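Local coordinates for protein Uly1 (Catenovulum maritimum, PDB 7DRQ) that probably cleaves the algal polysaccharide ulvan as a polysaccharide lyase of family 24, and binds calcium ions, at residues Arg286-Asp291 with Ala339-Ser344; Asp332-Ala337 with Thr365-Asn370. All blocks are in the same frame, centred on the assembly; numbering follows the deposited sequence.

Contact 1. Residues Arg286-Asp291 with Ala339-Ser344; sequences RFRAQD and AKDQVS. With CA (calcium ion), chain E.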
loop_
_atom_site.group_PDB
_atom_site.type_symbol
_atom_site.label_atom_id
_atom_site.label_comp_id
_atom_site.label_asym_id
_atom_site.label_seq_id
_atom_site.Cartn_x
_atom_site.Cartn_y
_atom_site.Cartn_z
ATOM N N ARG A 286 -23.025 -8.284 14.073
ATOM C CA ARG A 286 -23.440 -7.060 13.402
ATOM C C ARG A 286 -22.409 -6.551 12.399
ATOM O O ARG A 286 -22.731 -5.653 11.614
ATOM C CB ARG A 286 -23.709 -5.972 14.435
ATOM C CG ARG A 286 -22.465 -5.582 15.224
ATOM C CD ARG A 286 -22.777 -4.703 16.425
ATOM N NE ARG A 286 -23.313 -3.390 16.059
ATOM C CZ ARG A 286 -22.919 -2.258 16.631
ATOM N NH1 ARG A 286 -21.989 -2.282 17.587
ATOM N NH2 ARG A 286 -23.458 -1.107 16.268
ATOM N N PHE A 287 -21.192 -7.091 12.399
ATOM C CA PHE A 287 -20.102 -6.562 11.571
ATOM C C PHE A 287 -20.001 -7.380 10.283
ATOM O O PHE A 287 -19.571 -8.532 10.299
ATOM C CB PHE A 287 -18.789 -6.567 12.351
ATOM C CG PHE A 287 -18.806 -5.653 13.541
ATOM C CD1 PHE A 287 -18.765 -4.270 13.372
ATOM C CD2 PHE A 287 -18.904 -6.165 14.826
ATOM C CE1 PHE A 287 -18.797 -3.422 14.470
ATOM C CE2 PHE A 287 -18.950 -5.319 15.929
ATOM C CZ PHE A 287 -18.903 -3.952 15.753
ATOM N N ARG A 288 -20.417 -6.779 9.170
ATOM C CA ARG A 288 -20.320 -7.444 7.873
ATOM C C ARG A 288 -18.882 -7.821 7.551
ATOM O O ARG A 288 -18.625 -8.864 6.935
ATOM C CB ARG A 288 -20.876 -6.523 6.789
ATOM C CG ARG A 288 -20.793 -7.088 5.395
ATOM C CD ARG A 288 -21.445 -6.120 4.406
ATOM N NE ARG A 288 -21.267 -6.567 3.031
ATOM C CZ ARG A 288 -20.737 -5.832 2.062
ATOM N NH1 ARG A 288 -20.329 -4.595 2.306
ATOM N NH2 ARG A 288 -20.631 -6.331 0.839
ATOM N N ALA A 289 -17.932 -6.974 7.946
ATOM C CA ALA A 289 -16.524 -7.199 7.651
ATOM C C ALA A 289 -15.690 -6.790 8.852
ATOM O O ALA A 289 -15.685 -7.498 9.864
ATOM C CB ALA A 289 -16.111 -6.443 6.385
ATOM N N GLN A 290 -15.024 -5.634 8.791
ATOM C CA GLN A 290 -14.130 -5.281 9.895
ATOM C C GLN A 290 -14.895 -4.735 11.098
ATOM O O GLN A 290 -16.062 -4.329 11.016
ATOM C CB GLN A 290 -13.077 -4.261 9.437
ATOM C CG GLN A 290 -11.873 -4.845 8.695
ATOM C CD GLN A 290 -12.163 -5.158 7.252
ATOM O OE1 GLN A 290 -12.617 -6.255 6.914
ATOM N NE2 GLN A 290 -11.891 -4.190 6.363
ATOM N N ASP A 291 -14.200 -4.720 12.230
ATOM C CA ASP A 291 -14.680 -4.106 13.461
ATOM C C ASP A 291 -13.496 -3.448 14.156
ATOM O O ASP A 291 -12.336 -3.776 13.898
ATOM C CB ASP A 291 -15.351 -5.140 14.404
ATOM C CG ASP A 291 -14.342 -6.080 15.063
ATOM O OD1 ASP A 291 -13.849 -5.740 16.158
ATOM O OD2 ASP A 291 -14.047 -7.158 14.489
ATOM N N ALA A 339 -28.485 -5.513 13.787
ATOM C CA ALA A 339 -28.822 -6.699 13.018
ATOM C C ALA A 339 -27.577 -7.254 12.349
ATOM O O ALA A 339 -26.544 -6.585 12.235
ATOM C CB ALA A 339 -29.895 -6.389 11.969
ATOM N N LYS A 340 -27.672 -8.508 11.922
ATOM C CA LYS A 340 -26.524 -9.134 11.277
ATOM C C LYS A 340 -26.037 -8.288 10.115
ATOM O O LYS A 340 -26.832 -7.815 9.296
ATOM C CB LYS A 340 -26.866 -10.538 10.801
ATOM C CG LYS A 340 -27.051 -11.490 11.925
ATOM C CD LYS A 340 -25.772 -11.666 12.729
ATOM C CE LYS A 340 -26.061 -12.469 13.965
ATOM N NZ LYS A 340 -26.655 -13.772 13.545
ATOM N N ASP A 341 -24.726 -8.080 10.077
ATOM C CA ASP A 341 -24.023 -7.388 8.998
ATOM C C ASP A 341 -24.433 -5.926 8.833
ATOM O O ASP A 341 -24.037 -5.298 7.848
ATOM C CB ASP A 341 -24.201 -8.124 7.666
ATOM C CG ASP A 341 -23.577 -9.502 7.681
ATOM O OD1 ASP A 341 -22.745 -9.760 8.573
ATOM O OD2 ASP A 341 -23.920 -10.320 6.803
ATOM N N GLN A 342 -25.175 -5.349 9.784
ATOM C CA GLN A 342 -25.680 -3.981 9.605
ATOM C C GLN A 342 -24.585 -2.917 9.684
ATOM O O GLN A 342 -24.780 -1.814 9.169
ATOM C CB GLN A 342 -26.767 -3.664 10.639
ATOM C CG GLN A 342 -27.734 -2.546 10.196
ATOM C CD GLN A 342 -28.900 -2.340 11.153
ATOM O OE1 GLN A 342 -29.181 -3.185 11.999
ATOM N NE2 GLN A 342 -29.585 -1.199 11.021
ATOM N N VAL A 343 -23.455 -3.204 10.330
ATOM C CA VAL A 343 -22.302 -2.305 10.338
ATOM C C VAL A 343 -21.294 -2.854 9.344
ATOM O O VAL A 343 -20.716 -3.928 9.561
ATOM C CB VAL A 343 -21.669 -2.177 11.727
ATOM C CG1 VAL A 343 -20.493 -1.165 11.685
ATOM C CG2 VAL A 343 -22.698 -1.783 12.771
ATOM N N SER A 344 -21.057 -2.115 8.261
ATOM C CA SER A 344 -20.211 -2.581 7.176
ATOM C C SER A 344 -18.991 -1.669 7.124
ATOM O O SER A 344 -19.101 -0.492 6.762
ATOM C CB SER A 344 -20.965 -2.589 5.845
ATOM O OG SER A 344 -20.108 -2.962 4.778
HETATM CA CA CA E . -18.952 -10.590 11.201
HETATM O O HOH W 1 -18.000 -4.504 9.278
HETATM O O HOH W 2 -16.832 -10.122 9.934
HETATM O O HOH W 3 -21.328 -11.081 10.426
HETATM O O HOH W 4 -17.241 -10.191 12.940
HETATM O O HOH W 5 -18.678 -12.241 9.608
#
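Arg286, Phe287 and Arg288 meet Val343 and Ser344 where two sheets of a beta-propeller-type fold come side by side, joined by a single beta bridge next to a calcium site. Val343 touches the first two, one methyl to each: its side chain and that of Phe287 lie side by side, pointing the same way, with CG1 3.9 Å from CD1 of Phe287, while CG2 reaches 3.6 Å from NH2 of Arg286. The Phe287 ring is sandwiched, with CG of Arg286 over one face, toward the rim, and CB of Asp291 over the centre of the other. Arg286 NE and NH2 hydrogen-bond to the carbonyl oxygens of Ala337 and Gly331. Arg288 turns the other way; CG anti to the backbone N (chi1 178°) starts an extended chain whose NH1 donates to Ser344 OG at 3.0 Å, with the hydroxyl in the guanidinium plane. An alanine in place of Ser344 would probably leave this N-H without its mate and the arginine tip freer to turn. Arg288 also makes a cation-pi contact with Trp368. Two backbone hydrogen bonds make up the bridge, Val343 N to Arg286 O and Arg288 N to Val343 O. Phe287 O binds the calcium at 2.3 Å, and a calcium-bound water donates to Asp341 OD1 at 2.7 Å.

Contact 2. Residues Asp332-Ala337 with Thr365-Asn370; sequences DLLPDA and TNEWVN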
loop_
_atom_site.group_PDB
_atom_site.type_symbol
_atom_site.label_atom_id
_atom_site.label_comp_id
_atom_site.label_asym_id
_atom_site.label_seq_id
_atom_site.Cartn_x
_atom_site.Cartn_y
_atom_site.Cartn_z
ATOM N N ASP A 332 -19.885 1.857 17.498
ATOM C CA ASP A 332 -20.505 2.873 18.306
ATOM C C ASP A 332 -21.140 3.972 17.467
ATOM O O ASP A 332 -22.037 4.666 17.970
ATOM C CB ASP A 332 -19.453 3.508 19.218
ATOM C CG ASP A 332 -18.890 2.532 20.153
ATOM O OD1 ASP A 332 -19.389 1.362 20.099
ATOM O OD2 ASP A 332 -18.142 2.874 21.116
ATOM N N LEU A 333 -20.597 4.250 16.282
ATOM C CA LEU A 333 -21.100 5.323 15.445
ATOM C C LEU A 333 -22.471 5.012 14.854
ATOM O O LEU A 333 -23.145 5.926 14.353
ATOM C CB LEU A 333 -20.095 5.601 14.327
ATOM C CG LEU A 333 -18.665 5.860 14.796
ATOM C CD1 LEU A 333 -17.715 6.002 13.606
ATOM C CD2 LEU A 333 -18.588 7.081 15.696
ATOM N N LEU A 334 -22.885 3.752 14.876
ATOM C CA LEU A 334 -24.217 3.322 14.455
ATOM C C LEU A 334 -24.764 2.471 15.589
ATOM O O LEU A 334 -24.900 1.252 15.460
ATOM C CB LEU A 334 -24.162 2.542 13.139
ATOM C CG LEU A 334 -23.626 3.324 11.942
ATOM C CD1 LEU A 334 -23.225 2.381 10.821
ATOM C CD2 LEU A 334 -24.694 4.309 11.445
ATOM N N PRO A 335 -25.047 3.086 16.738
ATOM C CA PRO A 335 -25.293 2.287 17.950
ATOM C C PRO A 335 -26.564 1.467 17.895
ATOM O O PRO A 335 -26.689 0.519 18.674
ATOM C CB PRO A 335 -25.356 3.342 19.060
ATOM C CG PRO A 335 -25.759 4.590 18.371
ATOM C CD PRO A 335 -25.191 4.531 16.984
ATOM N N ASP A 336 -27.504 1.781 17.002
ATOM C CA ASP A 336 -28.725 0.994 16.860
ATOM C C ASP A 336 -28.642 -0.029 15.739
ATOM O O ASP A 336 -29.616 -0.754 15.503
ATOM C CB ASP A 336 -29.926 1.913 16.622
ATOM C CG ASP A 336 -30.275 2.741 17.840
ATOM O OD1 ASP A 336 -30.141 2.222 18.969
ATOM O OD2 ASP A 336 -30.680 3.909 17.667
ATOM N N ALA A 337 -27.512 -0.097 15.033
ATOM C CA ALA A 337 -27.357 -1.001 13.896
ATOM C C ALA A 337 -26.836 -2.329 14.427
ATOM O O ALA A 337 -25.647 -2.647 14.348
ATOM C CB ALA A 337 -26.426 -0.400 12.848
ATOM N N THR A 365 -17.531 4.131 8.205
ATOM C CA THR A 365 -18.384 3.124 8.825
ATOM C C THR A 365 -19.760 3.224 8.184
ATOM O O THR A 365 -20.436 4.247 8.330
ATOM C CB THR A 365 -18.460 3.347 10.337
ATOM O OG1 THR A 365 -17.134 3.288 10.884
ATOM C CG2 THR A 365 -19.348 2.273 11.020
ATOM N N ASN A 366 -20.179 2.174 7.481
ATOM C CA ASN A 366 -21.413 2.224 6.704
ATOM C C ASN A 366 -22.520 1.426 7.380
ATOM O O ASN A 366 -22.265 0.375 7.978
ATOM C CB ASN A 366 -21.196 1.681 5.293
ATOM C CG ASN A 366 -20.123 2.436 4.548
ATOM O OD1 ASN A 366 -20.064 3.664 4.609
ATOM N ND2 ASN A 366 -19.257 1.709 3.856
ATOM N N GLU A 367 -23.751 1.919 7.262
ATOM C CA GLU A 367 -24.919 1.148 7.673
ATOM C C GLU A 367 -25.408 0.321 6.491
ATOM O O GLU A 367 -25.593 0.850 5.391
ATOM C CB GLU A 367 -26.038 2.055 8.184
ATOM C CG GLU A 367 -27.198 1.233 8.790
ATOM C CD GLU A 367 -28.214 2.081 9.521
ATOM O OE1 GLU A 367 -28.093 3.316 9.462
ATOM O OE2 GLU A 367 -29.133 1.508 10.157
ATOM N N TRP A 368 -25.641 -0.969 6.728
ATOM C CA TRP A 368 -25.870 -1.946 5.668
ATOM C C TRP A 368 -27.212 -2.624 5.928
ATOM O O TRP A 368 -27.327 -3.438 6.849
ATOM C CB TRP A 368 -24.712 -2.947 5.648
ATOM C CG TRP A 368 -24.778 -4.059 4.646
ATOM C CD1 TRP A 368 -25.241 -5.329 4.862
ATOM C CD2 TRP A 368 -24.312 -4.029 3.294
ATOM N NE1 TRP A 368 -25.114 -6.078 3.718
ATOM C CE2 TRP A 368 -24.546 -5.306 2.742
ATOM C CE3 TRP A 368 -23.738 -3.040 2.488
ATOM C CZ2 TRP A 368 -24.232 -5.619 1.423
ATOM C CZ3 TRP A 368 -23.421 -3.355 1.179
ATOM C CH2 TRP A 368 -23.665 -4.634 0.660
ATOM N N VAL A 369 -28.227 -2.276 5.128
ATOM C CA VAL A 369 -29.600 -2.749 5.318
ATOM C C VAL A 369 -30.147 -3.239 3.982
ATOM O O VAL A 369 -30.050 -2.534 2.969
ATOM C CB VAL A 369 -30.512 -1.646 5.895
ATOM C CG1 VAL A 369 -31.969 -2.093 5.875
ATOM C CG2 VAL A 369 -30.088 -1.296 7.315
ATOM N N ASN A 370 -30.752 -4.426 3.998
ATOM C CA ASN A 370 -31.143 -5.158 2.793
ATOM C C ASN A 370 -30.073 -5.058 1.712
ATOM O O ASN A 370 -30.326 -4.650 0.570
ATOM C CB ASN A 370 -32.497 -4.697 2.254
ATOM C CG ASN A 370 -33.020 -5.636 1.186
ATOM O OD1 ASN A 370 -32.588 -6.786 1.114
ATOM N ND2 ASN A 370 -33.918 -5.152 0.335
#
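Leu334 lays its CD1 methyl against the backbone of strand 365-369, where a loop covers one side of an antiparallel sheet in this propeller-type fold. CD1 sits 3.6 Å from Asn366 O and equally far from Glu367 N, so it rests on the peptide link between those two residues. Thr365 CG2 and Glu367 CB, each 3.9 Å from the same Leu334 CD1, flank it. The other branch, CD2, lies beside the Glu367 carboxylate, 4.1 Å from OE1. Leu333 makes a smaller contact, its side chain crossing that of Thr365 at about a right angle. No hydrogen bond links the two segments; the fit is one of aliphatic groups against a strand whose backbone is bonded to Ser344 and Gln342 along one edge and to strand 372-383 along the other. Further out, a type I turn from Leu334 to Ala337, closed by Ala337 N to Leu334 O, carries the chain round so that Ala337 CB faces the carboxylate end of Glu367. Glu367 has CG anti to its backbone N (chi1 -172°) and an extended chain beyond, and Gln342 NE2 donates to its OE2, helping to hold the carboxylate. Ala337 CB stands 4.3 Å from that same Glu367 OE2.

From the N terminus, residues 286-291 come first, leading into strand 290-298; the chain then passes through 332-337 before 339-344 returns to close contact 1 over a 47-residue loop. It continues to strand 359-369, where 365-370 closes contact 2 over 27 residues. The segments alternate, so the two loops cross rather than nest. Their centres lie 8 Å apart, and strands 343-344 and 359-369 are antiparallel neighbours in one sheet, probably hydrogen-bonded through Ser344 N to Asn366 O. Contact 1 ties this sheet to the one holding strand 290-298, and contact 2 holds the connecting loop against it. Arg286 NH2 also approaches Leu334 O, bringing the loop close to the calcium-binding segment.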